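Local coordinates for protein trichothecene 15-O-acetyltransferase TRI3 (Fusarium sporotrichioides, PDB 3FOT) that transfers an acetyl group to the 15-hydroxyl of trichothecene intermediates in the biosynthesis of mycotoxins such as T-2 toxin, at residues L316-H321 and E431-F436; S335-D340 and K395-W400; E44-A49 and V96-E101. One frame throughout, in Å; residues are numbered along the deposited sequence.

Interactions 1 and 2 are neighbours, with centres about 17 Å apart. Segment 431-436 packs on segment 335-340 through L435, with L435 CD1 3.4 Å from P336 O. Helix 306-321 of interaction 1 leads along the chain into strand 333-340 of interaction 2. Interaction 3 lies elsewhere in this BAHD-superfamily enzyme. Its centre is about 31 Å from that of interaction 1 and about 29 Å from that of interaction 2, and it touches neither. Interaction 2 is near the substrate site: the side chain of V339 is about 8 Å from that of H414, which binds 15-deacetylcalonectrin. Interactions 1 and 3 are structural packing away from that residue.

Interaction 1: residues L316-H321 and E431-F436; sequences LALLDH and EANPLF
L318 packs against P434 and N433 in a small contact without hydrogen bonds. L318 sits near the C-terminal end of helix 306-321. P434 and N433 come just before strand 435-441, an outer strand of a mixed sheet. This is helix-to-loop packing in a BAHD-superfamily acyltransferase. The backbones stay well apart: the nearest pair of CA atoms, L318 CA and P434 CA, is 8.2 Å apart. Side chains alone bridge the gap, and the two segments bury 112 Å² between them.

The apolar contact is between L318 and P434, both buried. CG of L318 stands anti to the backbone N (chi1 176°), and this sends the branched end across to the loop. One branch, CD1, goes to the proline ring.

A separate van der Waals contact is made by the other branch. L318 CD2 is 3.8 Å from N433 CG, the amide carbon. The leucine branch runs nearly perpendicular to the asparagine side chain.

Other side chains close around the same spot. Y506 of helix 500-516 touches both L318 and P434. F333 of strand 333-340 touches both L318 and N433. In segment 431-436, the strand that follows the loop is paired through L435 with I478.

The proline is met at the ring CH2 bonded to nitrogen: P434 CD lies 4.1 Å from L318 CD1.

Interaction 2: residues S335-D340 and K395-W400; sequences SPTSVD and KSYRQW
T337 OG1 donates a hydrogen bond to Y397 OH at 2.9 Å. It is the only hydrogen bond between strand segment 335-340 and helix segment 395-400. The two side chains approach from opposite directions. T337 rises from the strand, and Y397 reaches over from the helix with the end of its ring. The chi1 of T337 (58°) turns OG1 to face Y397 OH. The other side-chain atoms of the threonine lie beside the phenol oxygen: T337 CB and T337 CG2 are each 3.5 Å from Y397 OH. T337 is buried, and this bond gives its hydroxyl a partner there.

The apolar part involves V339, two residues further along the strand. V339 points its side chain to the same side as T337, while S338 between them points away, as expected for an extended strand. V339 CG1 lies 3.9 Å from Y397 CE2. The valine and the tyrosine lie alongside each other and run in opposing senses. The same ring carbon is also approached by the threonine, with T337 OG1 3.5 Å from Y397 CE2. Both T337 OG1 and V339 CG1 meet the ring obliquely. The tyrosine thus takes a polar contact at its oxygen and an apolar one on the ring.

The contact joins helix 379-401 to strand 333-340 of a two-stranded antiparallel sheet. That strand pairs with strand 358-365 through backbone bonds such as T337 with A361. Helix 379-401 meets the second strand too: Y397 also touches V363, and S396 OG is bonded to the backbone N of R364. Strand 435-441 adjoins through T337, and helix 246-264 meets P336 and W400.

Interaction 3: residues E44-A49 and V96-E101; sequences EKNRRA and VSWDDE
The indole of W98 meets N46 at its edge and R47 obliquely. The contact joins residues near the end of helix 43-46 to the residue following strand 95-97, W98; that strand is an outermost one of a four-stranded antiparallel sheet. N46 CG lies in the ring plane, at the rim. The N46 torsion explains this: CG is anti to the backbone N (chi1 -160°), which brings the side chain against the rim of the indole. The amide and ring planes are 61° apart. One indole face carries V96 CG2, from the same segment, near the margin of the ring. The R47 guanidinium has W98 CZ3 over one of its own faces, with R47 NH2 at 3.7 Å from W98 CZ3. These two planes are 45° apart, well short of a parallel stack.

The helix ends in a Schellman motif with A49, of positive phi, as the C-prime residue. A49 N is 3.0 Å from N46 O.

The straight R47 chain passes alongside the indole, running counter to it. V96 adds a looser touch, with V96 CG1 4.1 Å from N46 OD1.

No hydrogen bond crosses between the segments; the polar ends are held from outside. W98 NE1 bonds to G41 O, N46 ND2 to V40 O and N185 OD1, and R47 NE forms a salt bridge with E43. At the rim of the indole the closest approach of N46 is made by its first side-chain carbon: N46 CB is 3.7 Å from W98 CZ2.

Interaction 1: residues L316-H321 and E431-F436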
ATOM      1  N   LEU A 316      11.342  12.659 -16.374  1.00 10.85           N
ATOM      2  CA  LEU A 316      11.330  13.177 -17.761  1.00 11.32           C
ATOM      3  C   LEU A 316       9.971  13.764 -18.139  1.00 11.11           C
ATOM      4  O   LEU A 316       9.900  14.808 -18.808  1.00 11.34           O
ATOM      5  CB  LEU A 316      11.747  12.099 -18.784  1.00 11.11           C
ATOM      6  CG  LEU A 316      13.259  12.049 -19.137  1.00 13.17           C
ATOM      7  CD1 LEU A 316      14.144  11.880 -17.923  1.00 11.88           C
ATOM      8  CD2 LEU A 316      13.556  10.932 -20.135  1.00 12.49           C
ATOM      9  N   ALA A 317       8.889  13.115 -17.699  1.00 10.88           N
ATOM     10  CA  ALA A 317       7.532  13.620 -17.971  1.00 11.38           C
ATOM     11  C   ALA A 317       7.313  14.961 -17.248  1.00 11.56           C
ATOM     12  O   ALA A 317       6.682  15.874 -17.775  1.00 11.55           O
ATOM     13  CB  ALA A 317       6.465  12.585 -17.536  1.00 11.06           C
ATOM     14  N   LEU A 318       7.880  15.084 -16.057  1.00 12.09           N
ATOM     15  CA  LEU A 318       7.776  16.329 -15.298  1.00 13.56           C
ATOM     16  C   LEU A 318       8.529  17.472 -16.000  1.00 14.54           C
ATOM     17  O   LEU A 318       7.985  18.579 -16.163  1.00 15.06           O
ATOM     18  CB  LEU A 318       8.319  16.135 -13.883  1.00 13.01           C
ATOM     19  CG  LEU A 318       8.365  17.379 -13.005  1.00 14.11           C
ATOM     20  CD1 LEU A 318       6.963  17.775 -12.673  1.00 15.64           C
ATOM     21  CD2 LEU A 318       9.174  17.062 -11.742  1.00 16.42           C
ATOM     22  N   LEU A 319       9.763  17.188 -16.411  1.00 15.08           N
ATOM     23  CA  LEU A 319      10.603  18.148 -17.149  1.00 16.17           C
ATOM     24  C   LEU A 319       9.961  18.551 -18.468  1.00 17.67           C
ATOM     25  O   LEU A 319       9.982  19.735 -18.841  1.00 17.82           O
ATOM     26  CB  LEU A 319      12.023  17.596 -17.370  1.00 16.50           C
ATOM     27  CG  LEU A 319      12.871  17.339 -16.120  1.00 16.90           C
ATOM     28  CD1 LEU A 319      14.155  16.587 -16.451  1.00 16.71           C
ATOM     29  CD2 LEU A 319      13.200  18.660 -15.386  1.00 20.57           C
ATOM     30  N   ASP A 320       9.335  17.588 -19.149  1.00 17.90           N
ATOM     31  CA  ASP A 320       8.640  17.879 -20.394  1.00 19.69           C
ATOM     32  C   ASP A 320       7.383  18.722 -20.166  1.00 20.71           C
ATOM     33  O   ASP A 320       7.017  19.523 -21.032  1.00 21.21           O
ATOM     34  CB  ASP A 320       8.289  16.578 -21.123  1.00 19.55           C
ATOM     35  CG  ASP A 320       7.552  16.817 -22.424  1.00 21.41           C
ATOM     36  OD1 ASP A 320       8.169  17.323 -23.378  1.00 23.88           O
ATOM     37  OD2 ASP A 320       6.348  16.504 -22.487  1.00 24.40           O
ATOM     38  N   HIS A 321       6.729  18.522 -19.019  1.00 21.39           N
ATOM     39  CA  HIS A 321       5.500  19.234 -18.643  1.00 22.82           C
ATOM     40  C   HIS A 321       5.803  20.691 -18.326  1.00 23.63           C
ATOM     41  O   HIS A 321       5.030  21.587 -18.696  1.00 24.13           O
ATOM     42  CB  HIS A 321       4.858  18.558 -17.417  1.00 22.84           C
ATOM     43  CG  HIS A 321       3.722  19.325 -16.801  1.00 25.50           C
ATOM     44  ND1 HIS A 321       2.426  19.227 -17.257  1.00 28.74           N
ATOM     45  CD2 HIS A 321       3.679  20.167 -15.738  1.00 27.59           C
ATOM     46  CE1 HIS A 321       1.636  19.990 -16.518  1.00 29.17           C
ATOM     47  NE2 HIS A 321       2.371  20.569 -15.586  1.00 28.88           N
ATOM     48  N   GLU A 431       2.777  24.436  -5.609  1.00 18.65           N
ATOM     49  CA  GLU A 431       3.416  23.377  -6.422  1.00 17.58           C
ATOM     50  C   GLU A 431       3.840  22.191  -5.561  1.00 16.78           C
ATOM     51  O   GLU A 431       4.213  22.345  -4.393  1.00 15.62           O
ATOM     52  CB  GLU A 431       4.627  23.928  -7.206  1.00 18.35           C
ATOM     53  CG  GLU A 431       4.264  25.159  -8.095  1.00 18.58           C
ATOM     54  CD  GLU A 431       5.463  25.902  -8.659  0.60 18.91           C
ATOM     55  OE1 GLU A 431       6.602  25.391  -8.578  0.60 19.68           O
ATOM     56  OE2 GLU A 431       5.252  27.012  -9.193  0.60 21.74           O
ATOM     57  N   ALA A 432       3.782  20.997  -6.145  1.00 16.44           N
ATOM     58  CA  ALA A 432       4.187  19.787  -5.441  1.00 15.95           C
ATOM     59  C   ALA A 432       4.644  18.777  -6.466  1.00 15.63           C
ATOM     60  O   ALA A 432       3.939  18.518  -7.444  1.00 15.33           O
ATOM     61  CB  ALA A 432       3.034  19.217  -4.653  1.00 16.51           C
ATOM     62  N   ASN A 433       5.826  18.217  -6.258  1.00 15.79           N
ATOM     63  CA  ASN A 433       6.332  17.241  -7.199  1.00 16.29           C
ATOM     64  C   ASN A 433       5.658  15.869  -7.021  1.00 15.25           C
ATOM     65  O   ASN A 433       5.304  15.492  -5.909  1.00 13.62           O
ATOM     66  CB  ASN A 433       7.857  17.154  -7.140  1.00 18.36           C
ATOM     67  CG  ASN A 433       8.527  18.097  -8.145  1.00 21.98           C
ATOM     68  OD1 ASN A 433       9.733  18.308  -8.094  1.00 28.15           O
ATOM     69  ND2 ASN A 433       7.730  18.664  -9.070  1.00 22.55           N
ATOM     70  N   PRO A 434       5.445  15.147  -8.135  1.00 14.90           N
ATOM     71  CA  PRO A 434       4.927  13.793  -8.016  1.00 13.97           C
ATOM     72  C   PRO A 434       5.815  12.905  -7.140  1.00 13.41           C
ATOM     73  O   PRO A 434       7.049  13.084  -7.064  1.00 13.03           O
ATOM     74  CB  PRO A 434       4.888  13.306  -9.472  1.00 14.62           C
ATOM     75  CG  PRO A 434       4.765  14.597 -10.263  1.00 16.18           C
ATOM     76  CD  PRO A 434       5.647  15.531  -9.545  1.00 14.60           C
ATOM     77  N   LEU A 435       5.176  11.940  -6.485  1.00 13.01           N
ATOM     78  CA  LEU A 435       5.883  10.969  -5.676  1.00 13.44           C
ATOM     79  C   LEU A 435       5.704   9.581  -6.297  1.00 13.21           C
ATOM     80  O   LEU A 435       4.616   9.243  -6.751  1.00 13.62           O
ATOM     81  CB  LEU A 435       5.339  10.966  -4.241  1.00 13.70           C
ATOM     82  CG  LEU A 435       6.003   9.949  -3.281  1.00 13.48           C
ATOM     83  CD1 LEU A 435       7.442  10.366  -2.942  1.00 16.03           C
ATOM     84  CD2 LEU A 435       5.170   9.798  -2.021  1.00 15.47           C
ATOM     85  N   PHE A 436       6.781   8.802  -6.326  1.00 13.97           N
ATOM     86  CA  PHE A 436       6.703   7.419  -6.805  1.00 14.60           C
ATOM     87  C   PHE A 436       6.700   6.407  -5.660  1.00 15.28           C
ATOM     88  O   PHE A 436       7.523   6.491  -4.738  1.00 14.90           O
ATOM     89  CB  PHE A 436       7.882   7.126  -7.738  1.00 14.64           C
ATOM     90  CG  PHE A 436       7.918   5.708  -8.228  1.00 14.87           C
ATOM     91  CD1 PHE A 436       6.902   5.222  -9.062  1.00 15.73           C
ATOM     92  CD2 PHE A 436       8.950   4.855  -7.848  1.00 16.93           C
ATOM     93  CE1 PHE A 436       6.917   3.883  -9.519  1.00 14.78           C
ATOM     94  CE2 PHE A 436       8.969   3.518  -8.305  1.00 17.76           C
ATOM     95  CZ  PHE A 436       7.941   3.048  -9.144  1.00 16.06           C
TER

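Interaction 2: residues S335-D340 and K395-W400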
ATOM      1  N   SER A 335      13.378  13.797  -3.987  1.00 16.47           N
ATOM      2  CA  SER A 335      12.136  13.144  -3.621  1.00 16.48           C
ATOM      3  C   SER A 335      12.377  12.208  -2.440  1.00 16.67           C
ATOM      4  O   SER A 335      13.081  11.202  -2.582  1.00 16.58           O
ATOM      5  CB  SER A 335      11.565  12.349  -4.795  1.00 16.02           C
ATOM      6  OG  SER A 335      10.320  11.768  -4.428  1.00 15.44           O
ATOM      7  N   PRO A 336      11.782  12.543  -1.278  1.00 17.46           N
ATOM      8  CA  PRO A 336      11.835  11.681  -0.105  1.00 18.11           C
ATOM      9  C   PRO A 336      10.836  10.575  -0.353  1.00 18.36           C
ATOM     10  O   PRO A 336       9.626  10.851  -0.410  1.00 19.22           O
ATOM     11  CB  PRO A 336      11.347  12.594   1.035  1.00 18.28           C
ATOM     12  CG  PRO A 336      11.221  13.981   0.443  1.00 19.50           C
ATOM     13  CD  PRO A 336      11.005  13.767  -1.019  1.00 17.87           C
ATOM     14  N   THR A 337      11.330   9.363  -0.575  1.00 18.41           N
ATOM     15  CA  THR A 337      10.466   8.226  -0.882  1.00 18.84           C
ATOM     16  C   THR A 337      10.372   7.289   0.325  1.00 19.35           C
ATOM     17  O   THR A 337      11.082   7.470   1.319  1.00 19.51           O
ATOM     18  CB  THR A 337      10.962   7.423  -2.118  1.00 18.75           C
ATOM     19  OG1 THR A 337      12.297   6.959  -1.883  1.00 19.10           O
ATOM     20  CG2 THR A 337      10.961   8.273  -3.372  1.00 19.69           C
ATOM     21  N   SER A 338       9.462   6.318   0.272  1.00 19.38           N
ATOM     22  CA  SER A 338       9.411   5.318   1.342  1.00 19.06           C
ATOM     23  C   SER A 338       9.828   3.967   0.760  1.00 18.38           C
ATOM     24  O   SER A 338       9.692   3.735  -0.443  1.00 19.29           O
ATOM     25  CB  SER A 338       8.020   5.257   1.955  1.00 20.40           C
ATOM     26  OG  SER A 338       7.090   4.959   0.940  1.00 22.64           O
ATOM     27  N   VAL A 339      10.370   3.095   1.599  1.00 16.95           N
ATOM     28  CA  VAL A 339      10.776   1.767   1.164  1.00 16.31           C
ATOM     29  C   VAL A 339      10.424   0.731   2.222  1.00 14.65           C
ATOM     30  O   VAL A 339      10.313   1.051   3.408  1.00 12.80           O
ATOM     31  CB  VAL A 339      12.289   1.662   0.806  1.00 17.65           C
ATOM     32  CG1 VAL A 339      12.733   2.722  -0.243  1.00 18.79           C
ATOM     33  CG2 VAL A 339      13.140   1.796   2.024  1.00 16.69           C
ATOM     34  N   ASP A 340      10.230  -0.504   1.763  1.00 13.62           N
ATOM     35  CA  ASP A 340       9.926  -1.624   2.625  1.00 13.42           C
ATOM     36  C   ASP A 340      11.149  -1.858   3.512  1.00 13.05           C
ATOM     37  O   ASP A 340      12.266  -1.980   2.991  1.00 12.27           O
ATOM     38  CB  ASP A 340       9.634  -2.860   1.745  1.00 14.50           C
ATOM     39  CG  ASP A 340       9.507  -4.137   2.541  1.00 14.51           C
ATOM     40  OD1 ASP A 340       9.335  -4.086   3.775  1.00 12.09           O
ATOM     41  OD2 ASP A 340       9.568  -5.219   1.917  1.00 19.67           O
ATOM     42  N   LYS A 395      21.922   5.142  -7.713  1.00 19.59           N
ATOM     43  CA  LYS A 395      23.012   5.669  -6.886  1.00 20.98           C
ATOM     44  C   LYS A 395      22.469   6.337  -5.617  1.00 21.33           C
ATOM     45  O   LYS A 395      22.999   6.093  -4.526  1.00 22.08           O
ATOM     46  CB  LYS A 395      23.908   6.614  -7.705  1.00 20.69           C
ATOM     47  CG  LYS A 395      24.883   7.465  -6.884  1.00 23.77           C
ATOM     48  N   SER A 396      21.417   7.151  -5.761  1.00 21.20           N
ATOM     49  CA  SER A 396      20.700   7.755  -4.631  1.00 22.55           C
ATOM     50  C   SER A 396      20.239   6.724  -3.618  1.00 22.84           C
ATOM     51  O   SER A 396      20.475   6.871  -2.412  1.00 23.98           O
ATOM     52  CB  SER A 396      19.445   8.511  -5.108  1.00 21.77           C
ATOM     53  OG  SER A 396      19.755   9.626  -5.885  1.00 22.13           O
ATOM     54  N   TYR A 397      19.526   5.710  -4.097  1.00 23.51           N
ATOM     55  CA  TYR A 397      18.997   4.681  -3.218  1.00 23.68           C
ATOM     56  C   TYR A 397      20.125   4.033  -2.431  1.00 24.50           C
ATOM     57  O   TYR A 397      20.013   3.856  -1.217  1.00 24.29           O
ATOM     58  CB  TYR A 397      18.154   3.662  -3.991  1.00 23.56           C
ATOM     59  CG  TYR A 397      16.709   4.100  -4.105  1.00 22.73           C
ATOM     60  CD1 TYR A 397      16.136   4.416  -5.337  1.00 22.03           C
ATOM     61  CD2 TYR A 397      15.918   4.226  -2.961  1.00 20.97           C
ATOM     62  CE1 TYR A 397      14.799   4.823  -5.428  1.00 22.47           C
ATOM     63  CE2 TYR A 397      14.596   4.631  -3.038  1.00 21.71           C
ATOM     64  CZ  TYR A 397      14.042   4.932  -4.268  1.00 22.87           C
ATOM     65  OH  TYR A 397      12.729   5.338  -4.299  1.00 22.78           O
ATOM     66  N   ARG A 398      21.232   3.746  -3.121  1.00 24.66           N
ATOM     67  CA  ARG A 398      22.436   3.172  -2.498  1.00 24.74           C
ATOM     68  C   ARG A 398      22.903   3.933  -1.245  1.00 23.92           C
ATOM     69  O   ARG A 398      23.234   3.310  -0.239  1.00 24.44           O
ATOM     70  CB  ARG A 398      23.570   3.060  -3.529  1.00 24.51           C
ATOM     71  CG  ARG A 398      24.554   1.944  -3.272  1.00 27.19           C
ATOM     72  N   GLN A 399      22.882   5.265  -1.286  1.00 23.78           N
ATOM     73  CA  GLN A 399      23.277   6.087  -0.143  1.00 23.05           C
ATOM     74  C   GLN A 399      22.405   5.833   1.076  1.00 22.94           C
ATOM     75  O   GLN A 399      22.770   6.175   2.193  1.00 23.28           O
ATOM     76  CB  GLN A 399      23.202   7.584  -0.485  1.00 23.43           C
ATOM     77  N   TRP A 400      21.235   5.252   0.857  1.00 21.30           N
ATOM     78  CA  TRP A 400      20.304   5.067   1.951  1.00 20.14           C
ATOM     79  C   TRP A 400      20.198   3.601   2.301  1.00 19.97           C
ATOM     80  O   TRP A 400      20.357   3.227   3.451  1.00 19.89           O
ATOM     81  CB  TRP A 400      18.947   5.685   1.597  1.00 19.46           C
ATOM     82  CG  TRP A 400      19.066   7.192   1.462  1.00 19.36           C
ATOM     83  CD1 TRP A 400      19.402   7.894   0.338  1.00 16.31           C
ATOM     84  CD2 TRP A 400      18.909   8.159   2.508  1.00 17.36           C
ATOM     85  NE1 TRP A 400      19.450   9.235   0.617  1.00 17.57           N
ATOM     86  CE2 TRP A 400      19.165   9.427   1.944  1.00 18.14           C
ATOM     87  CE3 TRP A 400      18.577   8.074   3.865  1.00 17.06           C
ATOM     88  CZ2 TRP A 400      19.096  10.611   2.692  1.00 18.68           C
ATOM     89  CZ3 TRP A 400      18.512   9.236   4.610  1.00 17.42           C
ATOM     90  CH2 TRP A 400      18.766  10.498   4.027  1.00 17.95           C
TER

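Interaction 3: residues E44-A49 and V96-E101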
ATOM      1  N   GLU A  44      -6.856  13.627  13.066  1.00 11.86           N
ATOM      2  CA  GLU A  44      -7.647  14.447  12.136  1.00 12.55           C
ATOM      3  C   GLU A  44      -7.686  13.911  10.686  1.00 12.53           C
ATOM      4  O   GLU A  44      -8.570  14.289   9.910  1.00 13.85           O
ATOM      5  CB  GLU A  44      -7.188  15.921  12.158  1.00 13.27           C
ATOM      6  CG  GLU A  44      -5.754  16.212  11.670  1.00 15.79           C
ATOM      7  CD  GLU A  44      -4.663  16.091  12.734  1.00 18.59           C
ATOM      8  OE1 GLU A  44      -4.899  15.528  13.844  1.00 17.04           O
ATOM      9  OE2 GLU A  44      -3.524  16.532  12.422  1.00 20.28           O
ATOM     10  N   LYS A  45      -6.717  13.076  10.338  1.00 11.99           N
ATOM     11  CA  LYS A  45      -6.649  12.451   9.014  1.00 11.05           C
ATOM     12  C   LYS A  45      -7.227  11.045   9.014  1.00 10.75           C
ATOM     13  O   LYS A  45      -7.995  10.684   8.115  1.00 10.16           O
ATOM     14  CB  LYS A  45      -5.209  12.442   8.527  1.00 11.92           C
ATOM     15  CG  LYS A  45      -4.584  13.817   8.470  1.00 13.91           C
ATOM     16  CD  LYS A  45      -3.451  13.769   7.481  1.00 18.09           C
ATOM     17  CE  LYS A  45      -2.451  14.881   7.690  1.00 22.44           C
ATOM     18  NZ  LYS A  45      -3.038  16.188   7.336  1.00 26.22           N
ATOM     19  N   ASN A  46      -6.864  10.255  10.019  1.00 10.03           N
ATOM     20  CA  ASN A  46      -7.391   8.902  10.159  1.00 10.08           C
ATOM     21  C   ASN A  46      -8.928   8.882  10.302  1.00 10.23           C
ATOM     22  O   ASN A  46      -9.600   8.017   9.728  1.00 10.11           O
ATOM     23  CB  ASN A  46      -6.700   8.191  11.323  1.00 10.62           C
ATOM     24  CG  ASN A  46      -6.819   6.688  11.230  1.00  9.17           C
ATOM     25  OD1 ASN A  46      -7.780   6.118  11.736  1.00  8.60           O
ATOM     26  ND2 ASN A  46      -5.848   6.035  10.553  1.00  9.45           N
ATOM     27  N   ARG A  47      -9.482   9.827  11.076  1.00 11.03           N
ATOM     28  CA  ARG A  47     -10.948   9.942  11.204  1.00 12.06           C
ATOM     29  C   ARG A  47     -11.649  10.263   9.886  1.00 12.34           C
ATOM     30  O   ARG A  47     -12.843   9.992   9.741  1.00 13.83           O
ATOM     31  CB  ARG A  47     -11.344  10.952  12.295  1.00 11.65           C
ATOM     32  CG  ARG A  47     -11.059  10.441  13.682  1.00 12.42           C
ATOM     33  CD  ARG A  47     -11.585  11.394  14.781  1.00 14.30           C
ATOM     34  NE  ARG A  47     -11.467  10.766  16.095  1.00 17.41           N
ATOM     35  CZ  ARG A  47     -12.333   9.896  16.613  1.00 19.15           C
ATOM     36  NH1 ARG A  47     -13.406   9.502  15.930  1.00 19.15           N
ATOM     37  NH2 ARG A  47     -12.122   9.401  17.814  1.00 20.91           N
ATOM     38  N   ARG A  48     -10.904  10.809   8.924  1.00 12.34           N
ATOM     39  CA  ARG A  48     -11.453  11.162   7.627  1.00 12.12           C
ATOM     40  C   ARG A  48     -10.994  10.181   6.550  1.00 11.87           C
ATOM     41  O   ARG A  48     -11.202  10.425   5.370  1.00 10.93           O
ATOM     42  CB  ARG A  48     -11.019  12.556   7.237  1.00 13.67           C
ATOM     43  CG  ARG A  48     -11.748  13.663   7.980  1.00 15.82           C
ATOM     44  CD  ARG A  48     -11.342  15.010   7.374  1.00 20.71           C
ATOM     45  NE  ARG A  48      -9.994  15.406   7.788  1.00 22.79           N
ATOM     46  CZ  ARG A  48      -9.173  16.189   7.085  1.00 24.78           C
ATOM     47  NH1 ARG A  48      -9.538  16.655   5.890  1.00 20.83           N
ATOM     48  NH2 ARG A  48      -7.977  16.492   7.585  1.00 25.04           N
ATOM     49  N   ALA A  49     -10.383   9.075   6.985  1.00 11.68           N
ATOM     50  CA  ALA A  49      -9.937   8.003   6.085  1.00 11.84           C
ATOM     51  C   ALA A  49      -8.929   8.479   5.044  1.00 11.63           C
ATOM     52  O   ALA A  49      -8.876   7.928   3.939  1.00 12.67           O
ATOM     53  CB  ALA A  49     -11.153   7.356   5.384  1.00 12.51           C
ATOM     54  N   VAL A  96      -8.153   1.539  16.907  1.00 11.89           N
ATOM     55  CA  VAL A  96      -7.362   2.723  17.122  1.00 12.41           C
ATOM     56  C   VAL A  96      -8.039   3.640  18.118  1.00 12.58           C
ATOM     57  O   VAL A  96      -9.275   3.762  18.132  1.00 12.36           O
ATOM     58  CB  VAL A  96      -7.121   3.494  15.802  1.00 13.06           C
ATOM     59  CG1 VAL A  96      -8.417   4.005  15.190  1.00 13.68           C
ATOM     60  CG2 VAL A  96      -6.163   4.674  16.042  1.00 12.81           C
ATOM     61  N   SER A  97      -7.219   4.290  18.934  1.00 12.37           N
ATOM     62  CA  SER A  97      -7.687   5.369  19.808  1.00 12.43           C
ATOM     63  C   SER A  97      -6.623   6.439  19.898  1.00 12.31           C
ATOM     64  O   SER A  97      -5.475   6.244  19.465  1.00 11.91           O
ATOM     65  CB  SER A  97      -7.998   4.856  21.223  1.00 11.23           C
ATOM     66  OG  SER A  97      -6.875   4.303  21.875  1.00 13.13           O
ATOM     67  N   TRP A  98      -6.998   7.569  20.490  1.00 12.17           N
ATOM     68  CA  TRP A  98      -6.052   8.636  20.638  1.00 13.66           C
ATOM     69  C   TRP A  98      -6.168   9.240  22.020  1.00 14.61           C
ATOM     70  O   TRP A  98      -7.259   9.256  22.622  1.00 14.49           O
ATOM     71  CB  TRP A  98      -6.307   9.756  19.634  1.00 13.89           C
ATOM     72  CG  TRP A  98      -6.077   9.370  18.216  1.00 14.67           C
ATOM     73  CD1 TRP A  98      -4.904   9.466  17.520  1.00 16.05           C
ATOM     74  CD2 TRP A  98      -7.036   8.787  17.322  1.00 14.75           C
ATOM     75  NE1 TRP A  98      -5.085   9.010  16.223  1.00 13.16           N
ATOM     76  CE2 TRP A  98      -6.376   8.581  16.080  1.00 14.28           C
ATOM     77  CE3 TRP A  98      -8.397   8.444  17.437  1.00 16.23           C
ATOM     78  CZ2 TRP A  98      -7.028   8.043  14.962  1.00 14.25           C
ATOM     79  CZ3 TRP A  98      -9.048   7.899  16.317  1.00 15.86           C
ATOM     80  CH2 TRP A  98      -8.351   7.693  15.102  1.00 14.46           C
ATOM     81  N   ASP A  99      -5.052   9.772  22.489  1.00 14.84           N
ATOM     82  CA  ASP A  99      -5.125  10.807  23.531  1.00 15.91           C
ATOM     83  C   ASP A  99      -4.703  12.139  22.934  1.00 16.60           C
ATOM     84  O   ASP A  99      -4.983  12.419  21.763  1.00 16.72           O
ATOM     85  CB  ASP A  99      -4.325  10.418  24.777  1.00 16.45           C
ATOM     86  CG  ASP A  99      -2.889  10.056  24.477  1.00 16.21           C
ATOM     87  OD1 ASP A  99      -2.308  10.516  23.458  1.00 18.50           O
ATOM     88  OD2 ASP A  99      -2.329   9.317  25.284  1.00 18.07           O
ATOM     89  N   ASP A 100      -4.021  12.976  23.708  1.00 17.23           N
ATOM     90  CA  ASP A 100      -3.688  14.298  23.200  1.00 18.65           C
ATOM     91  C   ASP A 100      -2.392  14.325  22.388  1.00 19.25           C
ATOM     92  O   ASP A 100      -2.095  15.324  21.713  1.00 20.82           O
ATOM     93  CB  ASP A 100      -3.691  15.311  24.345  1.00 18.97           C
ATOM     94  CG  ASP A 100      -5.074  15.447  24.979  1.00 21.74           C
ATOM     95  OD1 ASP A 100      -6.082  15.590  24.244  1.00 25.11           O
ATOM     96  OD2 ASP A 100      -5.166  15.396  26.209  1.00 25.79           O
ATOM     97  N   GLU A 101      -1.652  13.222  22.418  1.00 19.37           N
ATOM     98  CA  GLU A 101      -0.406  13.114  21.661  1.00 20.15           C
ATOM     99  C   GLU A 101      -0.696  12.895  20.182  1.00 18.17           C
ATOM    100  O   GLU A 101      -1.799  12.508  19.796  1.00 17.58           O
ATOM    101  CB  GLU A 101       0.465  11.991  22.193  1.00 19.98           C
ATOM    102  CG  GLU A 101       0.773  12.079  23.693  1.00 24.80           C
ATOM    103  CD  GLU A 101       1.836  11.087  24.129  1.00 25.20           C
ATOM    104  OE1 GLU A 101       2.562  10.551  23.254  1.00 32.57           O
ATOM    105  OE2 GLU A 101       1.955  10.853  25.357  1.00 30.35           O
TER